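Local coordinates for protein glycerate 2-kinase (PDB 1X3L) that catalyses the ATP-dependent phosphorylation of D-glycerate to 2-phosphoglycerate, working as a homodimer and accepting other nucleotides or pyrophosphate as phosphate donor, at residues A[154-159]-A[164-169]; A[146-151]-A[234-239]; A[132-137]-A[205-210]; A[170-175]-A[249-254]. All coordinates share one frame; numbering follows the deposited sequence.

Contact 1: A[154-159]-A[164-169]; sequences DLLLKS and HEINTV
L156 and I166 bury the most surface here, meeting where the C-terminal part of helix 146-158 faces helix 163-171. The axes of the two short segments come within 10.5 Å and run nearly antiparallel, at 162°. Only a few residues link the segments, so the pair forms a helical hairpin. The two side chains lie alongside, pointing opposite ways, and touch along their length. At one end L156 CD1 rests on I166 CG2 at 3.7 Å; at the other, L156 CB lies 3.8 Å from I166 CG1. I166 can offer both branches because CG1 stands anti to its carbonyl carbon (chi1 -69°), which puts CG2 anti to the backbone N. CG2 thus meets the leucine methyl, while the CG1-CD1 arm runs on past L156 CB. There I166 CD1 meets L157 CD2 at 3.7 Å, the two chains lying roughly perpendicular. One turn further along, V169 comes in beside the same leucine methyl, with its CB 4.1 Å from L156 CD1. No hydrogen bond crosses between the two segments; two hydroxyls are used within their own helices. S159 OG donates to L155 O over 2.8 Å in the carbonyl plane, sharing that oxygen with its own backbone N where helix 146-158 ends. T168 OG1 and T168 N likewise reach H164 O, from opposite faces of its plane. Helix 217-226 packs beside the hairpin: its L224 touches L156, its I223 lies on V169 and T168, and I229, in the loop that follows, also touches L156.

Contact 2: A[146-151]-A[234-239]; sequences LEDLKL and PESVRL
D148 reaches across to P234 and S236, and the polar part of the meeting is a single weak bond. S236 OG donates to D148 OD2 over 3.2 Å. The hydroxyl stands between its own backbone N and carbonyl carbon (chi1 67°), a rotamer that turns it to the aspartate. OD2 has a stronger partner at home, the backbone N of S145, just ahead of helix 146-158. That bond from the third helical residue back to the one before the helix is half of the capping-box pattern, so the carboxylate is fixed chiefly by its own helix and takes the serine as a second donor. P234 holds the N-cap position of helix 235-246, and the contact therefore joins the beginnings of two helices distant in sequence, at the protein surface. An alanine in place of D148 would probably leave S236 OG and the S145 amide without their acceptor and uncover one side of the proline ring. The remaining touches are van der Waals. D148 passes beside the proline ring, heading the other way, with D148 OD1 close to P234 CB at 3.3 Å and D148 CB beside P234 CG at 3.8 Å. A turn further along helix 146-158, T152 takes over, touching both P234 and V237.

Contact 3: A[132-137]-A[205-210]; sequences GGSALF and IASGPT. With SO4 (sulfate ion), chain B.
F137 and A206 are joined through water 1, which sits at the edge of the F137 ring, in its plane, 2.9 Å from both F137 O and A206 O; it can donate to them, though more acceptors than protons are in reach. Nearer the start of helix 133-136 the segments touch directly. A206 CB lies 3.8 Å from G133 CA; a beta carbon on G133 would run into that methyl, so the closeness calls for glycine. S134 OG and S207 OG share a hydrogen bond of 2.9 Å, and S207 OG is also held by R170 NH2. Both segments turn backbone amides on a sulfate ion, probably from the crystallisation liquor. G132 N binds its O4 at 2.9 Å and S134 N its O3 at 2.9 Å, both nearly straight (163° and 164°), while A206 N grips O1 at 2.7 Å. G132 and S134 belong to the start of helix 133-136, whose N-terminal end would favour an anion. The side chain of K58, which probably binds substrate as in related enzymes, lies about 8 Å from the G133 position, consistent with a pocket for a phosphate or carboxylate. In the fold it lies just beyond strand 124-129 of the parallel sheet: I205, A206 and P209 rest on I129 of that strand, I205 also on I193 of the adjacent strand 188-194, and helix 180-183 puts L181 against F137 and P209.

Contact 4: A[170-175]-A[249-254]; sequences RKHISK and VEETLK
E251 meets H172 first along 249-254. H172 NE2 donates to E251 OE2 over 2.5 Å, a length so short that its exact value is doubtful at this resolution; the bond is bent (131°) and the ring and carboxylate planes stand 72° apart. The glutamate chain folds at chi2 (62°), bringing OE2 back to T252 N, which donates to it at 3.0 Å on the anti side, tilted out of the carboxylate plane. T252 follows, laying CG2 over one face of the H172 ring in a CH-pi contact 4.1 Å from the centroid; the same methyl lies 3.4 Å from K171 O. Its OG1 turns to D213 OD2. K254 then curls back, its NZ forming a salt bridge to E251 OE2 at 3.3 Å and a hydrogen bond to T252 O from above the carbonyl plane. An alanine in place of E251 would probably strip H172 NE2, the T252 amide and K254 of their common acceptor, leaving the ring less firmly oriented. H172 ND1 is bonded to T168 O, which can only accept, so both ring nitrogens appear to donate; the carboxylate probably favours a protonated imidazole in this buried spot, despite the nearby lysine.

In the fold
From the N terminus, 132-137 opens contact 3, then helix 146-158 supplies the first segments of contacts 2 and 1. Contact 1 closes first, as a hairpin onto helix 163-171, and is nested inside the loops of contacts 2 and 3. The end of that helix then opens contact 4. Closure follows in the order contact 3, at the loop after strand 188-194, contact 2, at the start of helix 235-246, and contact 4, ahead of strand 260-266. Contacts 2, 3 and 4 therefore cross pairwise; contact 2 joins two helix starts, while contacts 3 and 4 tie helices to loops. Contact 4 touches contact 2 through L149 and I173, and contact 3 where K171 CE packs on S207 O.

Contact 1: A[154-159]-A[164-169]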
loop_
_atom_site.group_PDB
_atom_site.type_symbol
_atom_site.label_atom_id
_atom_site.label_comp_id
_atom_site.label_asym_id
_atom_site.label_seq_id
_atom_site.Cartn_x
_atom_site.Cartn_y
_atom_site.Cartn_z
ATOM N N ASP A 154 19.875 11.562 -6.726
ATOM C CA ASP A 154 21.052 10.718 -6.527
ATOM C C ASP A 154 22.002 11.268 -5.476
ATOM O O ASP A 154 22.573 10.510 -4.692
ATOM C CB ASP A 154 21.817 10.528 -7.839
ATOM C CG ASP A 154 21.198 9.467 -8.724
ATOM O OD1 ASP A 154 20.980 8.341 -8.227
ATOM O OD2 ASP A 154 20.938 9.755 -9.912
ATOM N N LEU A 155 22.180 12.585 -5.467
ATOM C CA LEU A 155 23.066 13.216 -4.498
ATOM C C LEU A 155 22.455 13.130 -3.103
ATOM O O LEU A 155 23.169 13.140 -2.099
ATOM C CB LEU A 155 23.310 14.678 -4.879
ATOM C CG LEU A 155 24.044 14.899 -6.204
ATOM C CD1 LEU A 155 24.107 16.385 -6.512
ATOM C CD2 LEU A 155 25.443 14.306 -6.124
ATOM N N LEU A 156 21.130 13.047 -3.048
ATOM C CA LEU A 156 20.435 12.948 -1.772
ATOM C C LEU A 156 20.714 11.583 -1.153
ATOM O O LEU A 156 20.999 11.476 0.041
ATOM C CB LEU A 156 18.930 13.145 -1.970
ATOM C CG LEU A 156 18.502 14.564 -2.349
ATOM C CD1 LEU A 156 17.024 14.589 -2.673
ATOM C CD2 LEU A 156 18.811 15.510 -1.204
ATOM N N LEU A 157 20.642 10.545 -1.977
ATOM C CA LEU A 157 20.896 9.183 -1.523
ATOM C C LEU A 157 22.385 8.988 -1.251
ATOM O O LEU A 157 22.775 8.521 -0.182
ATOM C CB LEU A 157 20.428 8.185 -2.583
ATOM C CG LEU A 157 18.941 8.244 -2.935
ATOM C CD1 LEU A 157 18.671 7.381 -4.152
ATOM C CD2 LEU A 157 18.110 7.780 -1.747
ATOM N N LYS A 158 23.215 9.354 -2.223
ATOM C CA LYS A 158 24.661 9.223 -2.089
ATOM C C LYS A 158 25.194 9.783 -0.774
ATOM O O LYS A 158 26.147 9.250 -0.207
ATOM C CB LYS A 158 25.369 9.930 -3.248
ATOM C CG LYS A 158 25.699 9.046 -4.440
ATOM C CD LYS A 158 26.567 9.809 -5.434
ATOM C CE LYS A 158 27.036 8.921 -6.578
ATOM N NZ LYS A 158 27.910 9.674 -7.526
ATOM N N SER A 159 24.584 10.859 -0.290
ATOM C CA SER A 159 25.033 11.482 0.951
ATOM C C SER A 159 24.254 10.996 2.166
ATOM O O SER A 159 24.387 11.547 3.260
ATOM C CB SER A 159 24.911 13.003 0.842
ATOM O OG SER A 159 23.559 13.382 0.660
ATOM N N HIS A 164 12.152 11.360 4.397
ATOM C CA HIS A 164 11.208 12.471 4.405
ATOM C C HIS A 164 11.881 13.774 3.973
ATOM O O HIS A 164 11.218 14.688 3.478
ATOM C CB HIS A 164 10.573 12.628 5.792
ATOM C CG HIS A 164 11.513 13.128 6.842
ATOM N ND1 HIS A 164 11.911 14.447 6.918
ATOM C CD2 HIS A 164 12.124 12.491 7.869
ATOM C CE1 HIS A 164 12.724 14.599 7.949
ATOM N NE2 HIS A 164 12.870 13.428 8.543
ATOM N N GLU A 165 13.197 13.852 4.159
ATOM C CA GLU A 165 13.956 15.039 3.770
ATOM C C GLU A 165 14.121 15.040 2.257
ATOM O O GLU A 165 14.234 16.094 1.637
ATOM C CB GLU A 165 15.337 15.045 4.435
ATOM C CG GLU A 165 15.302 15.102 5.952
ATOM C CD GLU A 165 16.687 15.130 6.572
ATOM O OE1 GLU A 165 17.484 14.213 6.294
ATOM O OE2 GLU A 165 16.978 16.069 7.341
ATOM N N ILE A 166 14.138 13.845 1.677
ATOM C CA ILE A 166 14.278 13.683 0.237
ATOM C C ILE A 166 12.951 14.024 -0.421
ATOM O O ILE A 166 12.917 14.572 -1.523
ATOM C CB ILE A 166 14.677 12.232 -0.121
ATOM C CG1 ILE A 166 16.107 11.963 0.360
ATOM C CG2 ILE A 166 14.553 11.999 -1.622
ATOM C CD1 ILE A 166 16.594 10.549 0.108
ATOM N N ASN A 167 11.861 13.694 0.268
ATOM C CA ASN A 167 10.517 13.975 -0.220
ATOM C C ASN A 167 10.289 15.482 -0.189
ATOM O O ASN A 167 9.602 16.034 -1.044
ATOM C CB ASN A 167 9.472 13.296 0.668
ATOM C CG ASN A 167 9.554 11.785 0.617
ATOM O OD1 ASN A 167 10.396 11.223 -0.086
ATOM N ND2 ASN A 167 8.681 11.116 1.364
ATOM N N THR A 168 10.863 16.140 0.810
ATOM C CA THR A 168 10.731 17.585 0.951
ATOM C C THR A 168 11.374 18.289 -0.235
ATOM O O THR A 168 10.791 19.206 -0.820
ATOM C CB THR A 168 11.398 18.079 2.240
ATOM O OG1 THR A 168 10.658 17.596 3.368
ATOM C CG2 THR A 168 11.447 19.602 2.274
ATOM N N VAL A 169 12.580 17.856 -0.585
ATOM C CA VAL A 169 13.286 18.445 -1.705
ATOM C C VAL A 169 12.559 18.125 -3.006
ATOM O O VAL A 169 12.298 19.022 -3.799
ATOM C CB VAL A 169 14.744 17.937 -1.788
ATOM C CG1 VAL A 169 15.427 18.506 -3.022
ATOM C CG2 VAL A 169 15.511 18.349 -0.539
#

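Contact 2: A[146-151]-A[234-239]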
loop_
_atom_site.group_PDB
_atom_site.type_symbol
_atom_site.label_atom_id
_atom_site.label_comp_id
_atom_site.label_asym_id
_atom_site.label_seq_id
_atom_site.Cartn_x
_atom_site.Cartn_y
_atom_site.Cartn_z
ATOM N N LEU A 146 14.344 16.313 -16.460
ATOM C CA LEU A 146 14.206 15.028 -15.802
ATOM C C LEU A 146 15.582 14.566 -15.349
ATOM O O LEU A 146 15.724 13.908 -14.319
ATOM C CB LEU A 146 13.601 14.005 -16.766
ATOM C CG LEU A 146 13.516 12.558 -16.276
ATOM C CD1 LEU A 146 12.867 12.495 -14.902
ATOM C CD2 LEU A 146 12.727 11.748 -17.281
ATOM N N GLU A 147 16.602 14.928 -16.119
ATOM C CA GLU A 147 17.962 14.540 -15.781
ATOM C C GLU A 147 18.463 15.326 -14.573
ATOM O O GLU A 147 19.269 14.820 -13.790
ATOM C CB GLU A 147 18.890 14.749 -16.977
ATOM C CG GLU A 147 20.204 13.992 -16.863
ATOM C CD GLU A 147 19.997 12.512 -16.563
ATOM O OE1 GLU A 147 19.235 11.850 -17.303
ATOM O OE2 GLU A 147 20.600 12.011 -15.589
ATOM N N ASP A 148 17.992 16.562 -14.422
ATOM C CA ASP A 148 18.394 17.374 -13.277
ATOM C C ASP A 148 17.793 16.736 -12.033
ATOM O O ASP A 148 18.419 16.698 -10.975
ATOM C CB ASP A 148 17.883 18.814 -13.399
ATOM C CG ASP A 148 18.615 19.610 -14.461
ATOM O OD1 ASP A 148 19.858 19.500 -14.543
ATOM O OD2 ASP A 148 17.946 20.360 -15.205
ATOM N N LEU A 149 16.568 16.240 -12.173
ATOM C CA LEU A 149 15.873 15.591 -11.070
ATOM C C LEU A 149 16.651 14.360 -10.623
ATOM O O LEU A 149 16.913 14.179 -9.433
ATOM C CB LEU A 149 14.459 15.189 -11.499
ATOM C CG LEU A 149 13.671 14.285 -10.544
ATOM C CD1 LEU A 149 13.601 14.905 -9.153
ATOM C CD2 LEU A 149 12.277 14.068 -11.108
ATOM N N LYS A 150 17.033 13.524 -11.586
ATOM C CA LYS A 150 17.786 12.311 -11.285
ATOM C C LYS A 150 19.070 12.618 -10.524
ATOM O O LYS A 150 19.356 11.999 -9.503
ATOM C CB LYS A 150 18.127 11.554 -12.572
ATOM C CG LYS A 150 16.924 11.016 -13.335
ATOM C CD LYS A 150 17.380 10.192 -14.535
ATOM C CE LYS A 150 16.208 9.660 -15.332
ATOM N NZ LYS A 150 16.660 8.815 -16.473
ATOM N N LEU A 151 19.846 13.575 -11.021
ATOM C CA LEU A 151 21.094 13.937 -10.362
ATOM C C LEU A 151 20.850 14.416 -8.933
ATOM O O LEU A 151 21.611 14.091 -8.020
ATOM C CB LEU A 151 21.816 15.030 -11.154
ATOM C CG LEU A 151 22.201 14.683 -12.596
ATOM C CD1 LEU A 151 22.958 15.851 -13.215
ATOM C CD2 LEU A 151 23.058 13.423 -12.616
ATOM N N PRO A 234 22.339 20.553 -9.708
ATOM C CA PRO A 234 22.363 21.437 -10.876
ATOM C C PRO A 234 21.925 22.862 -10.537
ATOM O O PRO A 234 21.193 23.091 -9.570
ATOM C CB PRO A 234 21.417 20.744 -11.858
ATOM C CG PRO A 234 20.487 19.984 -10.963
ATOM C CD PRO A 234 21.422 19.423 -9.927
ATOM N N GLU A 235 22.383 23.812 -11.344
ATOM C CA GLU A 235 22.064 25.219 -11.144
ATOM C C GLU A 235 20.555 25.453 -11.182
ATOM O O GLU A 235 20.027 26.258 -10.420
ATOM C CB GLU A 235 22.746 26.062 -12.228
ATOM C CG GLU A 235 22.991 27.516 -11.847
ATOM C CD GLU A 235 23.450 28.355 -13.028
ATOM O OE1 GLU A 235 24.321 27.884 -13.797
ATOM O OE2 GLU A 235 22.946 29.490 -13.185
ATOM N N SER A 236 19.870 24.737 -12.068
ATOM C CA SER A 236 18.425 24.872 -12.219
ATOM C C SER A 236 17.676 24.568 -10.926
ATOM O O SER A 236 16.622 25.150 -10.664
ATOM C CB SER A 236 17.919 23.949 -13.329
ATOM O OG SER A 236 18.069 22.586 -12.968
ATOM N N VAL A 237 18.211 23.652 -10.123
ATOM C CA VAL A 237 17.570 23.303 -8.861
ATOM C C VAL A 237 17.755 24.435 -7.857
ATOM O O VAL A 237 16.796 24.853 -7.205
ATOM C CB VAL A 237 18.135 21.986 -8.277
ATOM C CG1 VAL A 237 17.601 21.759 -6.867
ATOM C CG2 VAL A 237 17.733 20.819 -9.163
ATOM N N ARG A 238 18.979 24.941 -7.732
ATOM C CA ARG A 238 19.221 26.042 -6.810
ATOM C C ARG A 238 18.396 27.253 -7.229
ATOM O O ARG A 238 17.812 27.939 -6.388
ATOM C CB ARG A 238 20.701 26.436 -6.786
ATOM C CG ARG A 238 21.569 25.610 -5.850
ATOM C CD ARG A 238 22.919 26.287 -5.639
ATOM N NE ARG A 238 23.633 26.471 -6.901
ATOM C CZ ARG A 238 24.135 25.477 -7.626
ATOM N NH1 ARG A 238 24.009 24.221 -7.214
ATOM N NH2 ARG A 238 24.751 25.738 -8.772
ATOM N N LEU A 239 18.339 27.507 -8.533
ATOM C CA LEU A 239 17.594 28.656 -9.037
ATOM C C LEU A 239 16.102 28.574 -8.738
ATOM O O LEU A 239 15.497 29.554 -8.312
ATOM C CB LEU A 239 17.806 28.820 -10.545
ATOM C CG LEU A 239 17.085 30.020 -11.174
ATOM C CD1 LEU A 239 17.592 31.313 -10.542
ATOM C CD2 LEU A 239 17.322 30.034 -12.682
#

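Contact 3: A[132-137]-A[205-210]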
loop_
_atom_site.group_PDB
_atom_site.type_symbol
_atom_site.label_atom_id
_atom_site.label_comp_id
_atom_site.label_asym_id
_atom_site.label_seq_id
_atom_site.Cartn_x
_atom_site.Cartn_y
_atom_site.Cartn_z
ATOM N N GLY A 132 3.828 3.418 -6.824
ATOM C CA GLY A 132 4.676 3.787 -7.947
ATOM C C GLY A 132 4.369 5.130 -8.593
ATOM O O GLY A 132 5.016 5.521 -9.569
ATOM N N GLY A 133 3.389 5.843 -8.049
ATOM C CA GLY A 133 3.015 7.132 -8.601
ATOM C C GLY A 133 4.090 8.207 -8.656
ATOM O O GLY A 133 4.001 9.116 -9.481
ATOM N N SER A 134 5.103 8.125 -7.798
ATOM C CA SER A 134 6.159 9.139 -7.793
ATOM C C SER A 134 7.002 9.159 -9.064
ATOM O O SER A 134 7.273 10.228 -9.612
ATOM C CB SER A 134 7.083 8.956 -6.586
ATOM O OG SER A 134 6.425 9.305 -5.384
ATOM N N ALA A 135 7.417 7.982 -9.524
ATOM C CA ALA A 135 8.237 7.875 -10.727
ATOM C C ALA A 135 7.395 7.861 -12.001
ATOM O O ALA A 135 7.784 8.432 -13.022
ATOM C CB ALA A 135 9.095 6.613 -10.657
ATOM N N LEU A 136 6.239 7.211 -11.933
ATOM C CA LEU A 136 5.342 7.102 -13.077
ATOM C C LEU A 136 4.651 8.403 -13.453
ATOM O O LEU A 136 4.265 8.598 -14.605
ATOM C CB LEU A 136 4.260 6.061 -12.795
ATOM C CG LEU A 136 4.667 4.600 -12.627
ATOM C CD1 LEU A 136 3.466 3.802 -12.110
ATOM C CD2 LEU A 136 5.167 4.049 -13.962
ATOM N N PHE A 137 4.492 9.289 -12.477
ATOM C CA PHE A 137 3.792 10.546 -12.694
ATOM C C PHE A 137 4.629 11.708 -12.177
ATOM O O PHE A 137 4.597 12.024 -10.986
ATOM C CB PHE A 137 2.463 10.487 -11.946
ATOM C CG PHE A 137 1.494 11.557 -12.322
ATOM C CD1 PHE A 137 0.758 11.463 -13.499
ATOM C CD2 PHE A 137 1.274 12.636 -11.474
ATOM C CE1 PHE A 137 -0.195 12.429 -13.819
ATOM C CE2 PHE A 137 0.324 13.607 -11.790
ATOM C CZ PHE A 137 -0.410 13.502 -12.961
ATOM N N ILE A 205 2.707 8.558 -0.099
ATOM C CA ILE A 205 2.194 7.869 -1.284
ATOM C C ILE A 205 2.216 8.740 -2.545
ATOM O O ILE A 205 1.513 9.749 -2.634
ATOM C CB ILE A 205 0.762 7.344 -1.036
ATOM C CG1 ILE A 205 0.767 6.387 0.164
ATOM C CG2 ILE A 205 0.251 6.629 -2.275
ATOM C CD1 ILE A 205 -0.598 5.840 0.527
ATOM N N ALA A 206 3.038 8.332 -3.513
ATOM C CA ALA A 206 3.199 9.045 -4.778
ATOM C C ALA A 206 3.672 10.475 -4.532
ATOM O O ALA A 206 3.591 11.328 -5.415
ATOM C CB ALA A 206 1.883 9.056 -5.557
ATOM N N SER A 207 4.169 10.723 -3.324
ATOM C CA SER A 207 4.657 12.039 -2.930
ATOM C C SER A 207 3.532 13.043 -2.688
ATOM O O SER A 207 3.698 14.242 -2.902
ATOM C CB SER A 207 5.640 12.575 -3.973
ATOM O OG SER A 207 6.825 11.796 -3.979
ATOM N N GLY A 208 2.391 12.526 -2.239
ATOM C CA GLY A 208 1.233 13.345 -1.920
ATOM C C GLY A 208 0.867 14.472 -2.862
ATOM O O GLY A 208 0.888 15.639 -2.465
ATOM N N PRO A 209 0.503 14.158 -4.114
ATOM C CA PRO A 209 0.130 15.182 -5.093
ATOM C C PRO A 209 -1.198 15.882 -4.776
ATOM O O PRO A 209 -1.476 16.953 -5.316
ATOM C CB PRO A 209 0.082 14.397 -6.408
ATOM C CG PRO A 209 -0.370 13.033 -5.958
ATOM C CD PRO A 209 0.477 12.812 -4.719
ATOM N N THR A 210 -2.010 15.286 -3.903
ATOM C CA THR A 210 -3.301 15.879 -3.538
ATOM C C THR A 210 -3.469 16.131 -2.032
ATOM O O THR A 210 -4.574 16.417 -1.561
ATOM C CB THR A 210 -4.492 14.998 -4.006
ATOM O OG1 THR A 210 -4.533 13.791 -3.232
ATOM C CG2 THR A 210 -4.347 14.639 -5.478
HETATM S S SO4 B . 5.614 5.652 -4.337
HETATM O O1 SO4 B . 5.224 6.760 -3.450
HETATM O O2 SO4 B . 6.926 5.142 -3.904
HETATM O O3 SO4 B . 5.698 6.118 -5.733
HETATM O O4 SO4 B . 4.614 4.574 -4.254
HETATM O O HOH W 1 3.524 11.971 -8.245
#

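Contact 4: A[170-175]-A[249-254]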
loop_
_atom_site.group_PDB
_atom_site.type_symbol
_atom_site.label_atom_id
_atom_site.label_comp_id
_atom_site.label_asym_id
_atom_site.label_seq_id
_atom_site.Cartn_x
_atom_site.Cartn_y
_atom_site.Cartn_z
ATOM N N ARG A 170 12.211 16.855 -3.214
ATOM C CA ARG A 170 11.522 16.451 -4.440
ATOM C C ARG A 170 10.171 17.142 -4.614
ATOM O O ARG A 170 9.805 17.536 -5.728
ATOM C CB ARG A 170 11.337 14.926 -4.491
ATOM C CG ARG A 170 12.645 14.135 -4.609
ATOM C CD ARG A 170 12.420 12.636 -4.876
ATOM N NE ARG A 170 11.572 12.006 -3.863
ATOM C CZ ARG A 170 10.246 11.926 -3.935
ATOM N NH1 ARG A 170 9.598 12.428 -4.979
ATOM N NH2 ARG A 170 9.561 11.358 -2.952
ATOM N N LYS A 171 9.428 17.295 -3.522
ATOM C CA LYS A 171 8.131 17.959 -3.595
ATOM C C LYS A 171 8.271 19.417 -4.036
ATOM O O LYS A 171 7.361 19.971 -4.658
ATOM C CB LYS A 171 7.410 17.899 -2.244
ATOM C CG LYS A 171 6.878 16.512 -1.886
ATOM C CD LYS A 171 6.119 16.512 -0.562
ATOM C CE LYS A 171 5.547 15.126 -0.279
ATOM N NZ LYS A 171 4.602 15.118 0.869
ATOM N N HIS A 172 9.410 20.033 -3.726
ATOM C CA HIS A 172 9.625 21.431 -4.093
ATOM C C HIS A 172 10.265 21.687 -5.457
ATOM O O HIS A 172 10.663 22.813 -5.750
ATOM C CB HIS A 172 10.415 22.154 -2.997
ATOM C CG HIS A 172 9.605 22.434 -1.768
ATOM N ND1 HIS A 172 9.359 21.478 -0.805
ATOM C CD2 HIS A 172 8.913 23.535 -1.389
ATOM C CE1 HIS A 172 8.549 21.977 0.112
ATOM N NE2 HIS A 172 8.262 23.223 -0.220
ATOM N N ILE A 173 10.371 20.652 -6.286
ATOM C CA ILE A 173 10.917 20.810 -7.634
ATOM C C ILE A 173 10.049 20.034 -8.610
ATOM O O ILE A 173 10.477 19.685 -9.711
ATOM C CB ILE A 173 12.377 20.321 -7.755
ATOM C CG1 ILE A 173 12.504 18.881 -7.265
ATOM C CG2 ILE A 173 13.296 21.259 -6.986
ATOM C CD1 ILE A 173 13.904 18.319 -7.419
ATOM N N SER A 174 8.815 19.782 -8.186
ATOM C CA SER A 174 7.840 19.068 -8.991
ATOM C C SER A 174 6.582 19.918 -9.129
ATOM O O SER A 174 6.138 20.536 -8.169
ATOM C CB SER A 174 7.480 17.736 -8.330
ATOM O OG SER A 174 6.328 17.172 -8.934
ATOM N N LYS A 175 5.998 19.931 -10.321
ATOM C CA LYS A 175 4.795 20.715 -10.556
ATOM C C LYS A 175 3.508 19.999 -10.154
ATOM O O LYS A 175 2.435 20.603 -10.167
ATOM C CB LYS A 175 4.724 21.121 -12.034
ATOM C CG LYS A 175 5.881 22.016 -12.473
ATOM C CD LYS A 175 5.713 22.520 -13.907
ATOM C CE LYS A 175 4.477 23.396 -14.065
ATOM N NZ LYS A 175 4.329 23.891 -15.470
ATOM N N VAL A 249 7.649 31.811 -7.047
ATOM C CA VAL A 249 6.922 30.612 -7.447
ATOM C C VAL A 249 6.102 30.123 -6.258
ATOM O O VAL A 249 6.498 30.303 -5.105
ATOM C CB VAL A 249 7.881 29.494 -7.931
ATOM C CG1 VAL A 249 8.602 29.948 -9.191
ATOM C CG2 VAL A 249 8.882 29.149 -6.848
ATOM N N GLU A 250 4.958 29.510 -6.536
ATOM C CA GLU A 250 4.084 29.043 -5.474
ATOM C C GLU A 250 4.672 27.923 -4.635
ATOM O O GLU A 250 5.445 27.091 -5.109
ATOM C CB GLU A 250 2.731 28.620 -6.052
ATOM C CG GLU A 250 2.015 29.754 -6.788
ATOM C CD GLU A 250 0.643 29.353 -7.310
ATOM O OE1 GLU A 250 0.371 28.133 -7.413
ATOM O OE2 GLU A 250 -0.158 30.262 -7.627
ATOM N N GLU A 251 4.294 27.930 -3.365
ATOM C CA GLU A 251 4.738 26.940 -2.399
ATOM C C GLU A 251 3.891 25.678 -2.607
ATOM O O GLU A 251 2.915 25.704 -3.363
ATOM C CB GLU A 251 4.535 27.521 -0.993
ATOM C CG GLU A 251 4.907 26.612 0.151
ATOM C CD GLU A 251 6.372 26.236 0.160
ATOM O OE1 GLU A 251 7.223 27.077 0.541
ATOM O OE2 GLU A 251 6.664 25.089 -0.220
ATOM N N THR A 252 4.278 24.569 -1.977
ATOM C CA THR A 252 3.493 23.341 -2.085
ATOM C C THR A 252 2.230 23.608 -1.263
ATOM O O THR A 252 2.210 24.532 -0.448
ATOM C CB THR A 252 4.254 22.122 -1.515
ATOM O OG1 THR A 252 4.858 22.471 -0.264
ATOM C CG2 THR A 252 5.336 21.659 -2.486
ATOM N N LEU A 253 1.179 22.821 -1.478
ATOM C CA LEU A 253 -0.080 23.017 -0.764
ATOM C C LEU A 253 0.098 23.077 0.753
ATOM O O LEU A 253 0.658 22.164 1.359
ATOM C CB LEU A 253 -1.076 21.905 -1.119
ATOM C CG LEU A 253 -2.454 22.052 -0.468
ATOM C CD1 LEU A 253 -3.081 23.363 -0.913
ATOM C CD2 LEU A 253 -3.344 20.884 -0.840
ATOM N N LYS A 254 -0.391 24.154 1.358
ATOM C CA LYS A 254 -0.278 24.349 2.800
ATOM C C LYS A 254 -1.617 24.234 3.527
ATOM O O LYS A 254 -1.662 23.855 4.693
ATOM C CB LYS A 254 0.335 25.728 3.092
ATOM C CG LYS A 254 1.784 25.882 2.644
ATOM C CD LYS A 254 2.738 25.158 3.585
ATOM C CE LYS A 254 4.140 25.079 3.001
ATOM N NZ LYS A 254 4.183 24.202 1.789
#